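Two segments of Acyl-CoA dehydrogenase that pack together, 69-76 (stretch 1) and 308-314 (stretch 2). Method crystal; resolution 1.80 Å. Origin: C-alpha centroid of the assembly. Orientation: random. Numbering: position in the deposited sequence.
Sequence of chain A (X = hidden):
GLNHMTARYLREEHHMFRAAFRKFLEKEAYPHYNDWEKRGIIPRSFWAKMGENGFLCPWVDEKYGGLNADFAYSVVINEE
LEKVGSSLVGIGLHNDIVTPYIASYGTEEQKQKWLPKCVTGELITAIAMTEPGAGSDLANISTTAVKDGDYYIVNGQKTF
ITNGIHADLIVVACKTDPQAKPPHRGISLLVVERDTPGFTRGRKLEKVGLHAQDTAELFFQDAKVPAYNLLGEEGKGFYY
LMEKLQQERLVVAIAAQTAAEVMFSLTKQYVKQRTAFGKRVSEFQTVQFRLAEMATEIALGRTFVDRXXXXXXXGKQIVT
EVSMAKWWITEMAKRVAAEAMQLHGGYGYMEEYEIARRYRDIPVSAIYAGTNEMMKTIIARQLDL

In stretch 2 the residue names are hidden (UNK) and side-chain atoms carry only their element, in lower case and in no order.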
ATOM      1  N   ALA A  69     -35.465  23.253   6.931  1.00 19.40           N
ATOM      2  CA  ALA A  69     -34.303  22.743   7.651  1.00 19.09           C
ATOM      3  C   ALA A  69     -33.008  23.034   6.906  1.00 18.94           C
ATOM      4  O   ALA A  69     -32.985  23.028   5.679  1.00 19.24           O
ATOM      5  CB  ALA A  69     -34.442  21.250   7.884  1.00 18.91           C
ATOM      6  N   ASP A  70     -31.934  23.281   7.649  1.00 18.95           N
ATOM      7  CA  ASP A  70     -30.618  23.434   7.029  1.00 18.93           C
ATOM      8  C   ASP A  70     -30.008  22.070   6.681  1.00 18.42           C
ATOM      9  O   ASP A  70     -30.550  21.021   7.047  1.00 17.95           O
ATOM     10  CB  ASP A  70     -29.682  24.320   7.877  1.00 19.33           C
ATOM     11  CG  ASP A  70     -29.135  23.623   9.120  1.00 21.32           C
ATOM     12  OD1 ASP A  70     -29.298  22.397   9.289  1.00 23.30           O
ATOM     13  OD2 ASP A  70     -28.504  24.323   9.935  1.00 24.76           O
ATOM     14  N   PHE A  71     -28.880  22.098   5.972  1.00 17.85           N
ATOM     15  CA  PHE A  71     -28.225  20.884   5.477  1.00 17.18           C
ATOM     16  C   PHE A  71     -27.730  19.941   6.584  1.00 16.50           C
ATOM     17  O   PHE A  71     -27.578  18.738   6.354  1.00 16.77           O
ATOM     18  CB  PHE A  71     -27.079  21.263   4.530  1.00 17.12           C
ATOM     19  CG  PHE A  71     -26.418  20.087   3.870  1.00 17.08           C
ATOM     20  CD1 PHE A  71     -27.069  19.368   2.868  1.00 16.76           C
ATOM     21  CD2 PHE A  71     -25.134  19.699   4.252  1.00 16.30           C
ATOM     22  CE1 PHE A  71     -26.449  18.264   2.259  1.00 17.30           C
ATOM     23  CE2 PHE A  71     -24.512  18.603   3.645  1.00 16.82           C
ATOM     24  CZ  PHE A  71     -25.172  17.884   2.653  1.00 16.90           C
ATOM     25  N   ALA A  72     -27.480  20.473   7.777  1.00 15.92           N
ATOM     26  CA  ALA A  72     -27.044  19.631   8.896  1.00 15.20           C
ATOM     27  C   ALA A  72     -28.087  18.564   9.249  1.00 15.13           C
ATOM     28  O   ALA A  72     -27.723  17.450   9.645  1.00 14.32           O
ATOM     29  CB  ALA A  72     -26.685  20.469  10.110  1.00 15.39           C
ATOM     30  N   TYR A  73     -29.372  18.900   9.092  1.00 14.75           N
ATOM     31  CA  TYR A  73     -30.438  17.907   9.268  1.00 15.00           C
ATOM     32  C   TYR A  73     -30.298  16.763   8.270  1.00 14.78           C
ATOM     33  O   TYR A  73     -30.500  15.606   8.631  1.00 14.88           O
ATOM     34  CB  TYR A  73     -31.827  18.537   9.171  1.00 16.05           C
ATOM     35  CG  TYR A  73     -32.203  19.292  10.415  1.00 17.27           C
ATOM     36  CD1 TYR A  73     -32.830  18.642  11.482  1.00 19.42           C
ATOM     37  CD2 TYR A  73     -31.921  20.653  10.536  1.00 18.29           C
ATOM     38  CE1 TYR A  73     -33.179  19.337  12.643  1.00 19.05           C
ATOM     39  CE2 TYR A  73     -32.262  21.359  11.695  1.00 19.56           C
ATOM     40  CZ  TYR A  73     -32.892  20.690  12.740  1.00 19.51           C
ATOM     41  OH  TYR A  73     -33.230  21.374  13.889  1.00 19.94           O
ATOM     42  N   SER A  74     -29.935  17.084   7.028  1.00 14.04           N
ATOM     43  CA  SER A  74     -29.723  16.037   6.016  1.00 14.19           C
ATOM     44  C   SER A  74     -28.518  15.162   6.338  1.00 13.47           C
ATOM     45  O   SER A  74     -28.555  13.950   6.115  1.00 13.77           O
ATOM     46  CB  SER A  74     -29.585  16.642   4.619  1.00 13.76           C
ATOM     47  OG  SER A  74     -30.861  16.966   4.092  1.00 16.58           O
ATOM     48  N   VAL A  75     -27.453  15.776   6.854  1.00 13.33           N
ATOM     49  CA  VAL A  75     -26.276  15.026   7.300  1.00 13.10           C
ATOM     50  C   VAL A  75     -26.683  14.002   8.363  1.00 13.09           C
ATOM     51  O   VAL A  75     -26.341  12.823   8.266  1.00 12.75           O
ATOM     52  CB  VAL A  75     -25.166  15.956   7.841  1.00 13.21           C
ATOM     53  CG1 VAL A  75     -23.994  15.133   8.406  1.00 13.71           C
ATOM     54  CG2 VAL A  75     -24.682  16.898   6.737  1.00 13.37           C
ATOM     55  N   VAL A  76     -27.443  14.458   9.360  1.00 12.74           N
ATOM     56  CA  VAL A  76     -27.916  13.570  10.421  1.00 13.10           C
ATOM     57  C   VAL A  76     -28.749  12.411   9.859  1.00 12.91           C
ATOM     58  O   VAL A  76     -28.516  11.251  10.203  1.00 13.04           O
ATOM     59  CB  VAL A  76     -28.719  14.340  11.499  1.00 13.04           C
ATOM     60  CG1 VAL A  76     -29.416  13.357  12.447  1.00 13.56           C
ATOM     61  CG2 VAL A  76     -27.783  15.274  12.276  1.00 13.78           C
ATOM     62  N   UNK A 308     -15.507  19.946   4.863  1.00 13.78           N
ATOM     63  CA  UNK A 308     -16.186  20.116   3.581  1.00 14.37           C
ATOM     64  C   UNK A 308     -17.678  20.440   3.759  1.00 14.45           C
ATOM     65  O   UNK A 308     -18.199  21.319   3.077  1.00 14.51           O
ATOM     66  c   UNK A 308     -15.953  18.894   2.645  1.00 14.48           C
ATOM     67  c   UNK A 308     -16.799  18.992   1.388  1.00 15.05           C
ATOM     68  c   UNK A 308     -14.466  18.798   2.263  1.00 14.56           C
ATOM     69  N   UNK A 309     -18.356  19.743   4.675  1.00 14.72           N
ATOM     70  CA  UNK A 309     -19.755  20.083   5.022  1.00 15.54           C
ATOM     71  C   UNK A 309     -19.871  21.572   5.394  1.00 15.92           C
ATOM     72  O   UNK A 309     -20.714  22.282   4.851  1.00 15.60           O
ATOM     73  c   UNK A 309     -20.717  16.693   6.723  1.00 15.21           C
ATOM     74  c   UNK A 309     -20.321  19.165   6.153  1.00 15.41           C
ATOM     75  c   UNK A 309     -21.611  19.748   6.759  1.00 15.22           C
ATOM     76  c   UNK A 309     -20.575  17.748   5.621  1.00 15.00           C
ATOM     77  N   UNK A 310     -18.996  22.042   6.282  1.00 16.83           N
ATOM     78  CA  UNK A 310     -18.975  23.450   6.699  1.00 18.52           C
ATOM     79  C   UNK A 310     -18.820  24.414   5.518  1.00 18.34           C
ATOM     80  O   UNK A 310     -19.598  25.365   5.387  1.00 18.33           O
ATOM     81  c   UNK A 310     -17.882  23.693   7.750  1.00 18.17           C
ATOM     82  o   UNK A 310     -16.009  23.866   9.748  1.00 23.64           O
ATOM     83  o   UNK A 310     -16.982  22.418  11.092  1.00 26.10           O
ATOM     84  c   UNK A 310     -16.965  23.115  10.049  1.00 21.50           C
ATOM     85  c   UNK A 310     -18.154  23.032   9.100  1.00 20.15           C
ATOM     86  N   UNK A 311     -17.827  24.159   4.662  1.00 18.49           N
ATOM     87  CA  UNK A 311     -17.627  24.935   3.426  1.00 18.86           C
ATOM     88  C   UNK A 311     -18.874  24.943   2.534  1.00 18.07           C
ATOM     89  O   UNK A 311     -19.295  25.994   2.039  1.00 17.93           O
ATOM     90  c   UNK A 311     -15.086  24.659   3.191  1.00 22.85           C
ATOM     91  o   UNK A 311     -14.308  26.685   2.183  1.00 27.12           O
ATOM     92  c   UNK A 311     -16.452  24.371   2.620  1.00 19.06           C
ATOM     93  c   UNK A 311     -14.762  26.136   3.221  1.00 24.81           C
ATOM     94  o   UNK A 311     -14.953  26.739   4.294  1.00 26.13           O
ATOM     95  N   UNK A 312     -19.449  23.758   2.330  1.00 17.22           N
ATOM     96  CA  UNK A 312     -20.660  23.593   1.533  1.00 17.10           C
ATOM     97  C   UNK A 312     -21.805  24.450   2.085  1.00 17.10           C
ATOM     98  O   UNK A 312     -22.453  25.181   1.339  1.00 17.17           O
ATOM     99  c   UNK A 312     -22.200  21.812   0.590  1.00 16.30           C
ATOM    100  n   UNK A 312     -24.051  21.167  -0.394  1.00 16.37           N
ATOM    101  c   UNK A 312     -23.293  21.727  -1.319  1.00 16.70           C
ATOM    102  n   UNK A 312     -22.168  22.123  -0.752  1.00 16.12           N
ATOM    103  c   UNK A 312     -21.069  22.120   1.517  1.00 16.61           C
ATOM    104  c   UNK A 312     -23.387  21.202   0.808  1.00 16.08           C
ATOM    105  N   UNK A 313     -22.020  24.366   3.394  1.00 17.71           N
ATOM    106  CA  UNK A 313     -23.104  25.089   4.065  1.00 17.61           C
ATOM    107  C   UNK A 313     -22.909  26.610   4.025  1.00 19.36           C
ATOM    108  O   UNK A 313     -23.886  27.369   4.031  1.00 19.59           O
ATOM    109  c   UNK A 313     -25.458  23.681   7.818  1.00 17.93           C
ATOM    110  c   UNK A 313     -23.874  23.155   5.590  1.00 16.96           C
ATOM    111  s   UNK A 313     -24.161  22.546   7.272  1.00 13.55           S
ATOM    112  c   UNK A 313     -23.280  24.574   5.500  1.00 17.92           C
ATOM    113  N   UNK A 314     -21.648  27.040   3.970  1.00 20.20           N
ATOM    114  CA  UNK A 314     -21.291  28.455   3.835  1.00 21.28           C
ATOM    115  C   UNK A 314     -21.484  28.991   2.409  1.00 22.02           C
ATOM    116  O   UNK A 314     -21.253  30.181   2.155  1.00 22.43           O
ATOM    117  c   UNK A 314     -19.848  28.674   4.302  1.00 21.23           C
TER

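Position 308 carries three side-chain carbons, one bonded to the backbone and bearing the other two, and none touches stretch 1. A fork at the first carbon with two single-carbon arms is valine, V308. It is buried; a compact apolar residue suits such an interior site on a helix.

Position 309 has four carbons, again forked at the first, but one arm is two carbons long; they pack against V75 and the edge of the F71 ring. That pattern is isoleucine, I309. Its CA-to-CB bond points toward stretch 1. I309 CD1 lies 4.0 Å from V75 CG2, and I309 CG2 lies near both residues, 4.2 Å from V75 CG2 and 4.3 Å from F71 CD2. A branched apolar side chain can thus fill space beside both residues.

Position 310 shows three carbons in a row, the third carrying two oxygens, and touches nothing on stretch 1. This is a carboxylate on a two-carbon stem, hence glutamate, E310. One carboxylate oxygen, OE2, is hydrogen-bonded elsewhere in the structure, as befits a charged group on a partly exposed side of the helix.

Position 311 repeats the composition, three carbons ending in two oxygens, again out of reach of stretch 1, and is also glutamate, E311. Here chi1 and chi2 are both m, whereas chi2 of E310 is t, so this chain bends where its neighbor extends. It too is partly exposed.

Position 312 has one carbon followed by a five-membered ring of three carbons and two nitrogens, an imidazole, and one of the ring carbons approaches the F71 ring. The residue is histidine, H312. Its CD2 sits 4.0 Å from F71 CE2, over one face of the phenyl ring. The planes meet at 76°, making an edge-to-face pair, while both ring nitrogens find hydrogen bonds elsewhere in the structure. The imidazole therefore serves an aromatic contact without leaving its polar atoms unsatisfied.

Position 313 is an unbranched chain of two carbons, a sulfur and a terminal carbon; it lies along F71, with its last carbon near D70 and A72. This is methionine, M313. Its CG packs 3.9 Å from F71 CB, and its CE lies 3.8 Å from both D70 OD2 and A72 N. M313 CE is also 4.1 Å from A72 CB. A long, flexible thioether can follow the surface at the start of the facing helix, where D70 OD1 caps by a weak bond from A72 N.

Position 314 has a single side-chain carbon, touching nothing on stretch 1, and is alanine, A314, exposed and just beyond the helix.

The two helices run roughly antiparallel, at 147°, with axes 11.2 Å apart at closest approach. No hydrogen bond crosses between the stretches. Packing centers on F71, which meets I309, H312 and M313, residues that recur along one side of the helix; V75 extends the apolar contact through I309, and A72 through M313.

Stretch 2, residues 308-314: VIEEHMA
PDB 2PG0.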